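Local coordinates for protein transcriptional regulator, TetR family (PDB 3NNR) that probably binds DNA as a dimeric, all-helical transcriptional regulator of the TetR family, with a predicted helix-turn-helix motif near its N-terminus, at residues A137-P142 and P200-R205; R74-E79 and N128-K133; Y84-F89 and Q185-V190; E59-V64 and R117-R122. All blocks are in the same frame, centred on the assembly; numbering follows the deposited sequence. Where two conformers were deposited one is given.

How the contacts relate
The four contacts all lie in the helical body beyond the predicted helix-turn-helix, contact 4 on the helix 49-67 that leads out of it. Contact 4 pairs that helix with helix 110-136. Contact 2 uses helix 110-136 nearer its C-terminal end, about 19 Å away between centres, and shares helix 78-94 with contact 3, about 15 Å off; there Y84 packs on I76 and I130. Contact 1 touches contact 2 through A137 and I139. Contact 4 closes before contact 1 opens, whereas contact 3 crosses the other three along the chain. Helices 78-94 and 110-136 thus tie the body together from the predicted DNA-binding head to its far end, and contacts 3 and 4 reach the second subunit.

Contact 1 of 4, residues A137-P142 and P200-R205; sequences AGIIQP and PEYRER
A Schellman motif ends helix 110-136 at G138, and the turn leading out of it lays I139 over the ring of Y202, near the start of helix 200-211. CG1 of I139 makes a CH-pi contact, 3.7 Å from the centroid of the Y202 ring and 4° off the ring normal, so the methylene sits over the centre of one face. The first torsion of I139 (chi1 -59°) sets CG1 anti to the carbonyl carbon, beside the backbone N. On the opposite face of the same ring lies NH2 of R205, offset toward the rim; it also gives a weak bond, 3.4 Å long, to the backbone O of E201. Backbone bonds of I139 with T199 and of Q141 with Y197 tie the exit of helix 110-136 to the residues preceding helix 200-211, the last helix of the TetR-type C-terminal body. G138, with positive phi (81°), has its O 3.3 Å from CD1 of Y202, in an oblique approach, and this carbonyl is hydrogen-bonded to OG1 of T199. From helix 78-94, L78 touches both I139 and Y202, while L134 of helix 110-136 packs against I139.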
loop_
_atom_site.group_PDB
_atom_site.type_symbol
_atom_site.label_atom_id
_atom_site.label_comp_id
_atom_site.label_asym_id
_atom_site.label_seq_id
_atom_site.Cartn_x
_atom_site.Cartn_y
_atom_site.Cartn_z
ATOM N N ALA A 137 13.067 -7.168 26.149
ATOM C CA ALA A 137 14.251 -8.003 25.887
ATOM C C ALA A 137 15.560 -7.198 25.699
ATOM O O ALA A 137 16.629 -7.800 25.649
ATOM C CB ALA A 137 14.007 -8.904 24.669
ATOM N N GLY A 138 15.480 -5.866 25.588
ATOM C CA GLY A 138 16.650 -5.003 25.394
ATOM C C GLY A 138 17.155 -4.912 23.965
ATOM O O GLY A 138 18.297 -4.525 23.741
ATOM N N ILE A 139 16.291 -5.237 22.999
ATOM C CA ILE A 139 16.640 -5.240 21.570
ATOM C C ILE A 139 16.458 -3.840 20.973
ATOM O O ILE A 139 17.336 -3.369 20.243
ATOM C CB ILE A 139 15.853 -6.314 20.790
ATOM C CG1 ILE A 139 16.145 -7.703 21.390
ATOM C CG2 ILE A 139 16.242 -6.271 19.322
ATOM C CD1 ILE A 139 15.391 -8.849 20.769
ATOM N N ILE A 140 15.324 -3.200 21.258
ATOM C CA ILE A 140 15.093 -1.807 20.850
ATOM C C ILE A 140 14.937 -0.964 22.108
ATOM O O ILE A 140 14.748 -1.488 23.208
ATOM C CB ILE A 140 13.876 -1.613 19.872
ATOM C CG1 ILE A 140 12.504 -1.795 20.552
ATOM C CG2 ILE A 140 14.003 -2.538 18.676
ATOM C CD1 ILE A 140 11.338 -1.526 19.629
ATOM N N GLN A 141 15.006 0.348 21.919
ATOM C CA GLN A 141 14.826 1.310 23.013
ATOM C C GLN A 141 13.320 1.444 23.273
ATOM O O GLN A 141 12.549 1.484 22.319
ATOM C CB GLN A 141 15.483 2.642 22.659
ATOM C CG GLN A 141 17.014 2.507 22.604
ATOM C CD GLN A 141 17.757 3.717 22.041
ATOM O OE1 GLN A 141 17.163 4.693 21.558
ATOM N NE2 GLN A 141 19.083 3.646 22.096
ATOM N N PRO A 142 12.892 1.485 24.555
ATOM C CA PRO A 142 11.454 1.574 24.834
ATOM C C PRO A 142 10.933 2.924 24.375
ATOM O O PRO A 142 11.623 3.927 24.558
ATOM C CB PRO A 142 11.385 1.450 26.361
ATOM C CG PRO A 142 12.665 2.055 26.837
ATOM C CD PRO A 142 13.696 1.762 25.766
ATOM N N PRO A 200 22.606 -0.459 22.070
ATOM C CA PRO A 200 24.002 -0.858 21.851
ATOM C C PRO A 200 24.227 -2.391 21.819
ATOM O O PRO A 200 24.937 -2.856 20.924
ATOM C CB PRO A 200 24.734 -0.183 23.017
ATOM C CG PRO A 200 23.931 1.071 23.249
ATOM C CD PRO A 200 22.511 0.657 23.044
ATOM N N GLU A 201 23.601 -3.140 22.744
ATOM C CA GLU A 201 23.692 -4.623 22.796
ATOM C C GLU A 201 23.472 -5.352 21.453
ATOM O O GLU A 201 24.243 -6.249 21.074
ATOM C CB GLU A 201 22.626 -5.225 23.736
ATOM C CG GLU A 201 22.802 -5.085 25.236
ATOM C CD GLU A 201 22.115 -6.248 26.001
ATOM O OE1 GLU A 201 22.630 -7.393 25.950
ATOM O OE2 GLU A 201 21.071 -6.023 26.656
ATOM N N TYR A 202 22.401 -4.949 20.764
ATOM C CA TYR A 202 21.911 -5.624 19.546
ATOM C C TYR A 202 22.137 -4.954 18.181
ATOM O O TYR A 202 21.912 -5.625 17.164
ATOM C CB TYR A 202 20.409 -5.932 19.724
ATOM C CG TYR A 202 20.119 -7.048 20.715
ATOM C CD1 TYR A 202 19.979 -6.768 22.081
ATOM C CD2 TYR A 202 19.974 -8.388 20.303
ATOM C CE1 TYR A 202 19.699 -7.794 23.027
ATOM C CE2 TYR A 202 19.701 -9.435 21.253
ATOM C CZ TYR A 202 19.566 -9.119 22.614
ATOM O OH TYR A 202 19.304 -10.078 23.580
ATOM N N ARG A 203 22.585 -3.686 18.146
ATOM C CA ARG A 203 22.802 -2.945 16.868
ATOM C C ARG A 203 23.581 -3.810 15.838
ATOM O O ARG A 203 23.120 -3.969 14.700
ATOM C CB ARG A 203 23.468 -1.557 17.110
ATOM C CG ARG A 203 23.488 -0.571 15.892
ATOM C CD ARG A 203 24.099 0.805 16.236
ATOM N N GLU A 204 24.679 -4.445 16.292
ATOM C CA GLU A 204 25.559 -5.310 15.457
ATOM C C GLU A 204 24.808 -6.436 14.716
ATOM O O GLU A 204 24.883 -6.534 13.482
ATOM C CB GLU A 204 26.708 -5.902 16.300
ATOM N N ARG A 205 24.057 -7.237 15.473
ATOM C CA ARG A 205 23.307 -8.396 14.923
ATOM C C ARG A 205 22.063 -8.037 14.100
ATOM O O ARG A 205 21.857 -8.612 13.024
ATOM C CB ARG A 205 22.906 -9.393 16.029
ATOM C CG ARG A 205 24.028 -10.291 16.505
ATOM C CD ARG A 205 23.634 -11.023 17.792
ATOM N NE ARG A 205 23.671 -10.134 18.965
ATOM C CZ ARG A 205 23.257 -10.452 20.198
ATOM N NH1 ARG A 205 22.718 -11.649 20.467
ATOM N NH2 ARG A 205 23.360 -9.546 21.181
#

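Contact 2 of 4, residues R74-E79 and N128-K133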
loop_
_atom_site.group_PDB
_atom_site.type_symbol
_atom_site.label_atom_id
_atom_site.label_comp_id
_atom_site.label_asym_id
_atom_site.label_seq_id
_atom_site.Cartn_x
_atom_site.Cartn_y
_atom_site.Cartn_z
ATOM N N ARG A 74 7.700 -16.178 27.903
ATOM C CA ARG A 74 9.151 -16.114 27.616
ATOM C C ARG A 74 9.496 -14.805 26.907
ATOM O O ARG A 74 8.604 -14.168 26.387
ATOM C CB ARG A 74 9.579 -17.315 26.756
ATOM C CG ARG A 74 8.775 -17.518 25.461
ATOM C CD ARG A 74 9.252 -18.738 24.674
ATOM N NE ARG A 74 8.371 -19.039 23.544
ATOM C CZ ARG A 74 7.339 -19.872 23.613
ATOM N NH1 ARG A 74 7.067 -20.490 24.752
ATOM N NH2 ARG A 74 6.582 -20.090 22.549
ATOM N N PRO A 75 10.796 -14.404 26.882
ATOM C CA PRO A 75 11.104 -13.153 26.158
ATOM C C PRO A 75 11.179 -13.378 24.642
ATOM O O PRO A 75 11.459 -14.486 24.197
ATOM C CB PRO A 75 12.460 -12.727 26.735
ATOM C CG PRO A 75 13.084 -13.979 27.174
ATOM C CD PRO A 75 11.994 -14.932 27.569
ATOM N N ILE A 76 10.907 -12.333 23.868
ATOM C CA ILE A 76 10.958 -12.405 22.403
ATOM C C ILE A 76 12.413 -12.452 21.956
ATOM O O ILE A 76 13.220 -11.666 22.453
ATOM C CB ILE A 76 10.224 -11.183 21.727
ATOM C CG1 ILE A 76 10.110 -11.375 20.219
ATOM C CG2 ILE A 76 10.919 -9.826 22.020
ATOM C CD1 ILE A 76 9.182 -10.408 19.572
ATOM N N THR A 77 12.748 -13.375 21.050
ATOM C CA THR A 77 14.101 -13.454 20.467
ATOM C C THR A 77 14.116 -12.891 19.018
ATOM O O THR A 77 13.075 -12.613 18.433
ATOM C CB THR A 77 14.596 -14.888 20.383
ATOM O OG1 THR A 77 13.813 -15.582 19.404
ATOM C CG2 THR A 77 14.520 -15.624 21.755
ATOM N N LEU A 78 15.314 -12.746 18.452
ATOM C CA LEU A 78 15.490 -12.343 17.047
ATOM C C LEU A 78 14.946 -13.378 16.031
ATOM O O LEU A 78 14.504 -13.018 14.918
ATOM C CB LEU A 78 16.974 -12.056 16.761
ATOM C CG LEU A 78 17.587 -10.841 17.471
ATOM C CD1 LEU A 78 19.062 -10.735 17.137
ATOM C CD2 LEU A 78 16.861 -9.539 17.101
ATOM N N GLU A 79 15.005 -14.653 16.421
ATOM C CA GLU A 79 14.527 -15.780 15.613
ATOM C C GLU A 79 12.980 -15.667 15.529
ATOM O O GLU A 79 12.381 -15.835 14.438
ATOM C CB GLU A 79 15.023 -17.115 16.179
ATOM C CG GLU A 79 16.616 -17.369 16.184
ATOM C CD GLU A 79 17.465 -16.552 17.229
ATOM O OE1 GLU A 79 16.897 -15.758 18.017
ATOM O OE2 GLU A 79 18.717 -16.691 17.252
ATOM N N ASN A 128 2.262 -3.866 18.056
ATOM C CA ASN A 128 2.524 -3.124 19.310
ATOM C C ASN A 128 3.176 -4.031 20.317
ATOM O O ASN A 128 4.225 -3.692 20.890
ATOM C CB ASN A 128 1.246 -2.532 19.953
ATOM C CG ASN A 128 0.966 -1.115 19.503
ATOM O OD1 ASN A 128 1.751 -0.207 19.777
ATOM N ND2 ASN A 128 -0.167 -0.910 18.840
ATOM N N ARG A 129 2.554 -5.198 20.481
ATOM C CA ARG A 129 2.997 -6.157 21.455
ATOM C C ARG A 129 4.410 -6.694 21.176
ATOM O O ARG A 129 5.187 -6.849 22.117
ATOM C CB ARG A 129 1.954 -7.277 21.645
ATOM C CG ARG A 129 2.173 -8.158 22.866
ATOM C CD ARG A 129 2.362 -7.343 24.177
ATOM N NE ARG A 129 2.690 -8.196 25.319
ATOM C CZ ARG A 129 3.317 -7.802 26.436
ATOM N NH1 ARG A 129 3.754 -6.541 26.608
ATOM N NH2 ARG A 129 3.545 -8.700 27.394
ATOM N N ILE A 130 4.749 -6.910 19.898
ATOM C CA ILE A 130 6.102 -7.359 19.509
ATOM C C ILE A 130 7.133 -6.298 19.891
ATOM O O ILE A 130 8.140 -6.616 20.500
ATOM C CB ILE A 130 6.201 -7.695 18.009
ATOM C CG1 ILE A 130 5.467 -9.018 17.716
ATOM C CG2 ILE A 130 7.653 -7.861 17.592
ATOM C CD1 ILE A 130 4.976 -9.135 16.267
ATOM N N PHE A 131 6.872 -5.047 19.549
ATOM C CA PHE A 131 7.760 -3.965 19.944
ATOM C C PHE A 131 7.854 -3.853 21.466
ATOM O O PHE A 131 8.949 -3.656 21.989
ATOM C CB PHE A 131 7.289 -2.617 19.421
ATOM C CG PHE A 131 7.386 -2.422 17.919
ATOM C CD1 PHE A 131 8.409 -2.987 17.147
ATOM C CD2 PHE A 131 6.521 -1.502 17.307
ATOM C CE1 PHE A 131 8.491 -2.728 15.780
ATOM C CE2 PHE A 131 6.604 -1.224 15.943
ATOM C CZ PHE A 131 7.589 -1.836 15.176
ATOM N N ALA A 132 6.716 -3.976 22.157
ATOM C CA ALA A 132 6.691 -3.918 23.618
ATOM C C ALA A 132 7.635 -4.977 24.181
ATOM O O ALA A 132 8.444 -4.649 25.076
ATOM C CB ALA A 132 5.259 -4.073 24.184
ATOM N N LYS A 133 7.578 -6.203 23.625
ATOM C CA LYS A 133 8.474 -7.293 24.043
ATOM C C LYS A 133 9.933 -7.078 23.621
ATOM O O LYS A 133 10.840 -7.459 24.365
ATOM C CB LYS A 133 7.998 -8.694 23.591
ATOM C CG LYS A 133 6.604 -9.107 24.097
ATOM C CD LYS A 133 6.468 -10.577 24.447
ATOM C CE LYS A 133 7.167 -10.862 25.779
ATOM N NZ LYS A 133 6.771 -12.152 26.340
#
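K133 and I76 carry most of this contact, one through a charged end and a methylene, the other through two apolar branches. NZ of K133 donates to the backbone O of R74 at 2.7 Å. The ammonium lies 27° out of the carbonyl plane, with a C=O...N angle of 153°, and it also has a weak bond to the O of P71, so two backbone carbonyls of the segment before helix 78-94 share this buried group. Nearer the helix, CB of K133 touches CG2 of I76 at 3.5 Å. That methyl occupies the crowded position between the backbone N and carbonyl carbon of I76, and it reaches as far as the backbone C of K133. The other branch of I76 has CG1 anti to the backbone N (chi1 -172°) and ends in CD1, which meets CG2 of I130 at 3.6 Å; the two isoleucine side chains cross at about a right angle.

Further out, the lysine chain bends at chi2 and chi3 as it leads toward R74, and its CG lies over the centre of one face of the R129 guanidinium. R129 in turn forms a salt bridge with E72, a second tie from helix 110-136 to the same connecting segment. Within the helical C-terminal body of the TetR-type fold, the contact thus joins the approach to helix 78-94 to the side of helix 110-136 near its C-terminal end, with I70 packing on I130 and K133, Y84 of helix 78-94 on I76 and I130, and helix 145-160 meeting helix 110-136 at F131.

Contact 3 of 4, residues Y84-F89 and Q185-V190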
loop_
_atom_site.group_PDB
_atom_site.type_symbol
_atom_site.label_atom_id
_atom_site.label_comp_id
_atom_site.label_asym_id
_atom_site.label_seq_id
_atom_site.Cartn_x
_atom_site.Cartn_y
_atom_site.Cartn_z
ATOM N N TYR A 84 7.949 -14.118 12.626
ATOM C CA TYR A 84 6.765 -13.267 12.463
ATOM C C TYR A 84 6.771 -12.554 11.106
ATOM O O TYR A 84 5.734 -12.509 10.413
ATOM C CB TYR A 84 6.611 -12.207 13.578
ATOM C CG TYR A 84 6.503 -12.739 15.006
ATOM C CD1 TYR A 84 5.624 -13.766 15.334
ATOM C CD2 TYR A 84 7.244 -12.170 16.043
ATOM C CE1 TYR A 84 5.512 -14.244 16.652
ATOM C CE2 TYR A 84 7.154 -12.661 17.374
ATOM C CZ TYR A 84 6.288 -13.688 17.667
ATOM O OH TYR A 84 6.205 -14.176 18.954
ATOM N N LEU A 85 7.930 -12.014 10.721
ATOM C CA LEU A 85 8.057 -11.289 9.456
ATOM C C LEU A 85 7.945 -12.215 8.255
ATOM O O LEU A 85 7.123 -11.991 7.408
ATOM C CB LEU A 85 9.361 -10.470 9.393
ATOM C CG LEU A 85 9.428 -9.238 10.277
ATOM C CD1 LEU A 85 10.811 -8.635 10.204
ATOM C CD2 LEU A 85 8.381 -8.235 9.849
ATOM N N GLU A 86 8.751 -13.260 8.202
ATOM C CA GLU A 86 8.693 -14.206 7.067
ATOM C C GLU A 86 7.318 -14.847 6.829
ATOM O O GLU A 86 6.864 -14.940 5.687
ATOM C CB GLU A 86 9.737 -15.319 7.211
ATOM C CG GLU A 86 11.172 -14.851 6.890
ATOM C CD GLU A 86 12.184 -15.989 6.730
ATOM O OE1 GLU A 86 11.801 -17.140 6.422
ATOM O OE2 GLU A 86 13.382 -15.713 6.872
ATOM N N SER A 87 6.677 -15.266 7.919
ATOM C CA SER A 87 5.405 -15.973 7.866
ATOM C C SER A 87 4.277 -15.094 7.369
ATOM O O SER A 87 3.444 -15.555 6.606
ATOM C CB SER A 87 5.079 -16.595 9.239
ATOM O OG SER A 87 4.815 -15.625 10.236
ATOM N N VAL A 88 4.262 -13.835 7.810
ATOM C CA VAL A 88 3.303 -12.846 7.335
ATOM C C VAL A 88 3.575 -12.560 5.839
ATOM O O VAL A 88 2.636 -12.507 5.073
ATOM C CB VAL A 88 3.323 -11.542 8.192
ATOM C CG1 VAL A 88 2.469 -10.489 7.581
ATOM C CG2 VAL A 88 2.817 -11.841 9.595
ATOM N N PHE A 89 4.840 -12.393 5.434
ATOM C CA PHE A 89 5.148 -12.187 4.001
ATOM C C PHE A 89 4.718 -13.389 3.156
ATOM O O PHE A 89 4.137 -13.188 2.097
ATOM C CB PHE A 89 6.610 -11.791 3.715
ATOM C CG PHE A 89 6.869 -10.309 3.811
ATOM C CD1 PHE A 89 6.496 -9.464 2.773
ATOM C CD2 PHE A 89 7.499 -9.754 4.907
ATOM C CE1 PHE A 89 6.731 -8.076 2.853
ATOM C CE2 PHE A 89 7.746 -8.389 4.983
ATOM C CZ PHE A 89 7.358 -7.554 3.963
ATOM N N GLN A 185 12.286 -9.786 0.407
ATOM C CA GLN A 185 13.236 -8.642 0.541
ATOM C C GLN A 185 12.596 -7.300 1.117
ATOM O O GLN A 185 13.275 -6.306 1.344
ATOM C CB GLN A 185 13.986 -8.494 -0.801
ATOM C CG GLN A 185 14.981 -9.710 -1.047
ATOM C CD GLN A 185 15.096 -10.202 -2.506
ATOM O OE1 GLN A 185 14.094 -10.489 -3.142
ATOM N NE2 GLN A 185 16.330 -10.390 -2.991
ATOM N N GLY A 186 11.273 -7.303 1.338
ATOM C CA GLY A 186 10.542 -6.257 2.058
ATOM C C GLY A 186 10.815 -6.230 3.560
ATOM O O GLY A 186 10.476 -5.245 4.245
ATOM N N ILE A 187 11.404 -7.309 4.079
ATOM C CA ILE A 187 11.863 -7.379 5.466
ATOM C C ILE A 187 12.951 -6.306 5.716
ATOM O O ILE A 187 12.956 -5.681 6.772
ATOM C CB ILE A 187 12.376 -8.774 5.809
ATOM C CG1 ILE A 187 11.206 -9.769 5.847
ATOM C CG2 ILE A 187 13.094 -8.785 7.160
ATOM C CD1 ILE A 187 11.659 -11.186 6.086
ATOM N N TYR A 188 13.836 -6.099 4.733
ATOM C CA TYR A 188 14.865 -5.065 4.777
ATOM C C TYR A 188 14.222 -3.694 5.043
ATOM O O TYR A 188 14.711 -2.924 5.890
ATOM C CB TYR A 188 15.648 -5.066 3.448
ATOM C CG TYR A 188 16.733 -3.997 3.266
ATOM C CD1 TYR A 188 17.927 -4.031 4.006
ATOM C CD2 TYR A 188 16.597 -2.990 2.289
ATOM C CE1 TYR A 188 18.930 -3.056 3.812
ATOM C CE2 TYR A 188 17.594 -2.027 2.088
ATOM C CZ TYR A 188 18.756 -2.059 2.855
ATOM O OH TYR A 188 19.729 -1.094 2.648
ATOM N N GLN A 189 13.113 -3.426 4.347
ATOM C CA GLN A 189 12.372 -2.164 4.504
ATOM C C GLN A 189 11.696 -2.023 5.873
ATOM O O GLN A 189 11.676 -0.914 6.420
ATOM C CB GLN A 189 11.351 -1.977 3.373
ATOM C CG GLN A 189 11.989 -1.825 1.981
ATOM C CD GLN A 189 12.849 -0.604 1.840
ATOM O OE1 GLN A 189 12.451 0.473 2.239
ATOM N NE2 GLN A 189 14.021 -0.757 1.252
ATOM N N VAL A 190 11.141 -3.114 6.407
ATOM C CA VAL A 190 10.532 -3.102 7.749
ATOM C C VAL A 190 11.603 -2.889 8.824
ATOM O O VAL A 190 11.416 -2.086 9.737
ATOM C CB VAL A 190 9.726 -4.384 8.065
ATOM C CG1 VAL A 190 9.253 -4.352 9.491
ATOM C CG2 VAL A 190 8.516 -4.497 7.114
#
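The same first torsion in I187 (chi1 -69°) and L85 (chi1 -72°) sets I187 CG1 and L85 CG anti to the carbonyl carbon and beside the backbone N, and the branches beyond meet across the contact. CG2 of I187 touches CD1 of L85 at 3.8 Å. The CG1 branch of I187 meets two residues of helix 78-94: CG1 lies 3.8 Å from CE2 of F89, approaching that ring obliquely, and CD1 touches CG of E86 at 3.8 Å. The second methyl of L85, CD2, meets CG1 of V190 at 4.0 Å, the two side chains sliding past each other in opposite directions.

This is packing between helix 78-94 and helix 186-194 in the C-terminal body, which in TetR-family relatives binds ligand and forms the dimer. The axes of the two short segments come within 10.8 Å and their directions differ by 131°, closer to antiparallel than parallel. G186 has no side chain, and CZ of F89 comes 3.7 Å from C of G186, where a CB would clash with the ring. I159 of helix 145-160 packs on L85, F89 and V190. The carboxylate of E86 turns to Y213, whose OH it binds through OE2. On helix 186-194, Y188 and Q189 face the second subunit, where the O of Q189 accepts a hydrogen bond from ND2 of N154 of that subunit.

Contact 4 of 4, residues E59-V64 and R117-R122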
loop_
_atom_site.group_PDB
_atom_site.type_symbol
_atom_site.label_atom_id
_atom_site.label_comp_id
_atom_site.label_asym_id
_atom_site.label_seq_id
_atom_site.Cartn_x
_atom_site.Cartn_y
_atom_site.Cartn_z
ATOM N N GLU A 59 -9.878 -18.451 6.359
ATOM C CA GLU A 59 -8.724 -19.361 6.487
ATOM C C GLU A 59 -7.438 -18.536 6.660
ATOM O O GLU A 59 -6.591 -18.930 7.435
ATOM C CB GLU A 59 -8.538 -20.343 5.309
ATOM C CG GLU A 59 -9.718 -21.306 4.941
ATOM C CD GLU A 59 -10.169 -22.268 6.057
ATOM O OE1 GLU A 59 -9.324 -22.676 6.900
ATOM O OE2 GLU A 59 -11.383 -22.635 6.068
ATOM N N TYR A 60 -7.305 -17.429 5.927
ATOM C CA TYR A 60 -6.146 -16.506 6.014
ATOM C C TYR A 60 -6.098 -15.882 7.407
ATOM O O TYR A 60 -5.058 -15.903 8.053
ATOM C CB TYR A 60 -6.229 -15.418 4.927
ATOM C CG TYR A 60 -5.145 -14.330 4.945
ATOM C CD1 TYR A 60 -3.773 -14.621 4.789
ATOM C CD2 TYR A 60 -5.490 -13.010 5.087
ATOM C CE1 TYR A 60 -2.778 -13.578 4.814
ATOM C CE2 TYR A 60 -4.547 -12.013 5.108
ATOM C CZ TYR A 60 -3.197 -12.282 4.967
ATOM O OH TYR A 60 -2.358 -11.171 4.989
ATOM N N GLU A 61 -7.243 -15.380 7.860
ATOM C CA GLU A 61 -7.424 -14.805 9.198
ATOM C C GLU A 61 -6.964 -15.798 10.281
ATOM O O GLU A 61 -6.175 -15.436 11.154
ATOM C CB GLU A 61 -8.902 -14.432 9.390
ATOM C CG GLU A 61 -9.251 -13.676 10.664
ATOM C CD GLU A 61 -10.745 -13.485 10.878
ATOM O OE1 GLU A 61 -11.561 -14.391 10.553
ATOM O OE2 GLU A 61 -11.090 -12.427 11.438
ATOM N N LYS A 62 -7.430 -17.047 10.208
ATOM C CA LYS A 62 -7.018 -18.092 11.174
ATOM C C LYS A 62 -5.522 -18.337 11.147
ATOM O O LYS A 62 -4.913 -18.546 12.191
ATOM C CB LYS A 62 -7.726 -19.435 10.929
ATOM C CG LYS A 62 -9.159 -19.523 11.452
ATOM C CD LYS A 62 -9.879 -20.829 10.986
ATOM C CE LYS A 62 -11.410 -20.737 11.192
ATOM N NZ LYS A 62 -12.193 -21.552 10.207
ATOM N N LEU A 63 -4.942 -18.299 9.954
ATOM C CA LEU A 63 -3.520 -18.563 9.759
ATOM C C LEU A 63 -2.672 -17.472 10.399
ATOM O O LEU A 63 -1.795 -17.759 11.204
ATOM C CB LEU A 63 -3.183 -18.651 8.261
ATOM C CG LEU A 63 -1.927 -19.420 7.878
ATOM C CD1 LEU A 63 -2.254 -20.904 8.032
ATOM C CD2 LEU A 63 -1.438 -19.078 6.452
ATOM N N VAL A 64 -2.982 -16.222 10.072
ATOM C CA VAL A 64 -2.226 -15.071 10.581
ATOM C C VAL A 64 -2.371 -14.941 12.109
ATOM O O VAL A 64 -1.364 -14.735 12.804
ATOM C CB VAL A 64 -2.603 -13.801 9.832
ATOM C CG1 VAL A 64 -1.929 -12.589 10.433
ATOM C CG2 VAL A 64 -2.259 -13.974 8.330
ATOM N N ARG A 117 -11.657 -5.176 9.279
ATOM C CA ARG A 117 -11.393 -4.039 10.195
ATOM C C ARG A 117 -10.888 -4.618 11.525
ATOM O O ARG A 117 -9.854 -4.204 12.019
ATOM C CB ARG A 117 -12.666 -3.158 10.406
ATOM C CG ARG A 117 -12.593 -1.924 11.410
ATOM C CD ARG A 117 -14.008 -1.378 11.879
ATOM N N GLU A 118 -11.593 -5.611 12.061
ATOM C CA GLU A 118 -11.257 -6.210 13.367
ATOM C C GLU A 118 -9.941 -6.983 13.366
ATOM O O GLU A 118 -9.199 -6.962 14.355
ATOM C CB GLU A 118 -12.400 -7.089 13.868
ATOM C CG GLU A 118 -13.614 -6.274 14.249
ATOM C CD GLU A 118 -14.756 -7.121 14.805
ATOM O OE1 GLU A 118 -15.068 -8.208 14.233
ATOM O OE2 GLU A 118 -15.357 -6.671 15.811
ATOM N N PHE A 119 -9.693 -7.663 12.251
ATOM C CA PHE A 119 -8.474 -8.407 12.006
ATOM C C PHE A 119 -7.251 -7.460 11.950
ATOM O O PHE A 119 -6.171 -7.758 12.509
ATOM C CB PHE A 119 -8.670 -9.202 10.701
ATOM C CG PHE A 119 -7.460 -9.952 10.237
ATOM C CD1 PHE A 119 -6.812 -10.848 11.083
ATOM C CD2 PHE A 119 -6.993 -9.786 8.932
ATOM C CE1 PHE A 119 -5.707 -11.565 10.637
ATOM C CE2 PHE A 119 -5.910 -10.475 8.480
ATOM C CZ PHE A 119 -5.254 -11.374 9.327
ATOM N N THR A 120 -7.433 -6.342 11.247
ATOM C CA THR A 120 -6.413 -5.294 11.147
ATOM C C THR A 120 -6.031 -4.774 12.550
ATOM O O THR A 120 -4.831 -4.666 12.848
ATOM C CB THR A 120 -6.863 -4.233 10.146
ATOM O OG1 THR A 120 -6.912 -4.879 8.873
ATOM C CG2 THR A 120 -5.905 -2.987 10.072
ATOM N N ASN A 121 -7.022 -4.547 13.425
ATOM C CA ASN A 121 -6.747 -4.141 14.817
ATOM C C ASN A 121 -5.979 -5.200 15.628
ATOM O O ASN A 121 -5.105 -4.834 16.419
ATOM C CB ASN A 121 -8.020 -3.721 15.559
ATOM C CG ASN A 121 -8.644 -2.411 15.006
ATOM O OD1 ASN A 121 -8.177 -1.823 14.033
ATOM N ND2 ASN A 121 -9.714 -1.974 15.644
ATOM N N ARG A 122 -6.300 -6.484 15.430
ATOM C CA ARG A 122 -5.571 -7.594 16.067
ATOM C C ARG A 122 -4.117 -7.613 15.586
ATOM O O ARG A 122 -3.184 -7.736 16.403
ATOM C CB ARG A 122 -6.228 -8.961 15.793
ATOM C CG ARG A 122 -7.384 -9.303 16.733
ATOM C CD ARG A 122 -8.046 -10.677 16.487
ATOM N NE ARG A 122 -9.190 -10.543 15.580
ATOM C CZ ARG A 122 -9.392 -11.174 14.418
ATOM N NH1 ARG A 122 -8.566 -12.106 13.966
ATOM N NH2 ARG A 122 -10.494 -10.891 13.708
#
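OE2 of E61 receives NH2 of R122 at 2.8 Å in a nearly straight hydrogen bond (170° at the proton) that forms part of a salt bridge. The donor comes from the anti side of the carboxylate, 31° out of its plane, while the oxygen lies close to the guanidinium plane; the two flat groups are twisted against each other. A second acid of helix 49-67, D65, bridges to NH1 of R122, so the two carboxylates grip different nitrogens and fix the rotation of the guanidinium. CA of F119 lies over one face of the guanidinium, toward its rim.

Next to the salt bridge, the ring of F119 carries the apolar packing. Its chi1 sets CG anti to the backbone N, and the ring lies against E61, V64 and Y60. CZ reaches CB of V64 at 3.6 Å, that CB lying at the ring edge, in its plane. CA of E61 lies over one face of the ring, and CG of E61 meets CD1 of F119 at 3.8 Å. CE2 of F119 also touches CE2 of Y60 at 3.9 Å, the rings meeting obliquely.

OH of Y60 is hydrogen-bonded to an unidentified molecule, probably from the crystallisation liquor; T120 packs on F165 of the second subunit. The axes of the two short segments are 11.4 Å apart and 13° from parallel, a nearly parallel pair joining helix 49-67, which as in other TetR-family regulators probably links the DNA-binding head to the body, to helix 110-136 of that body.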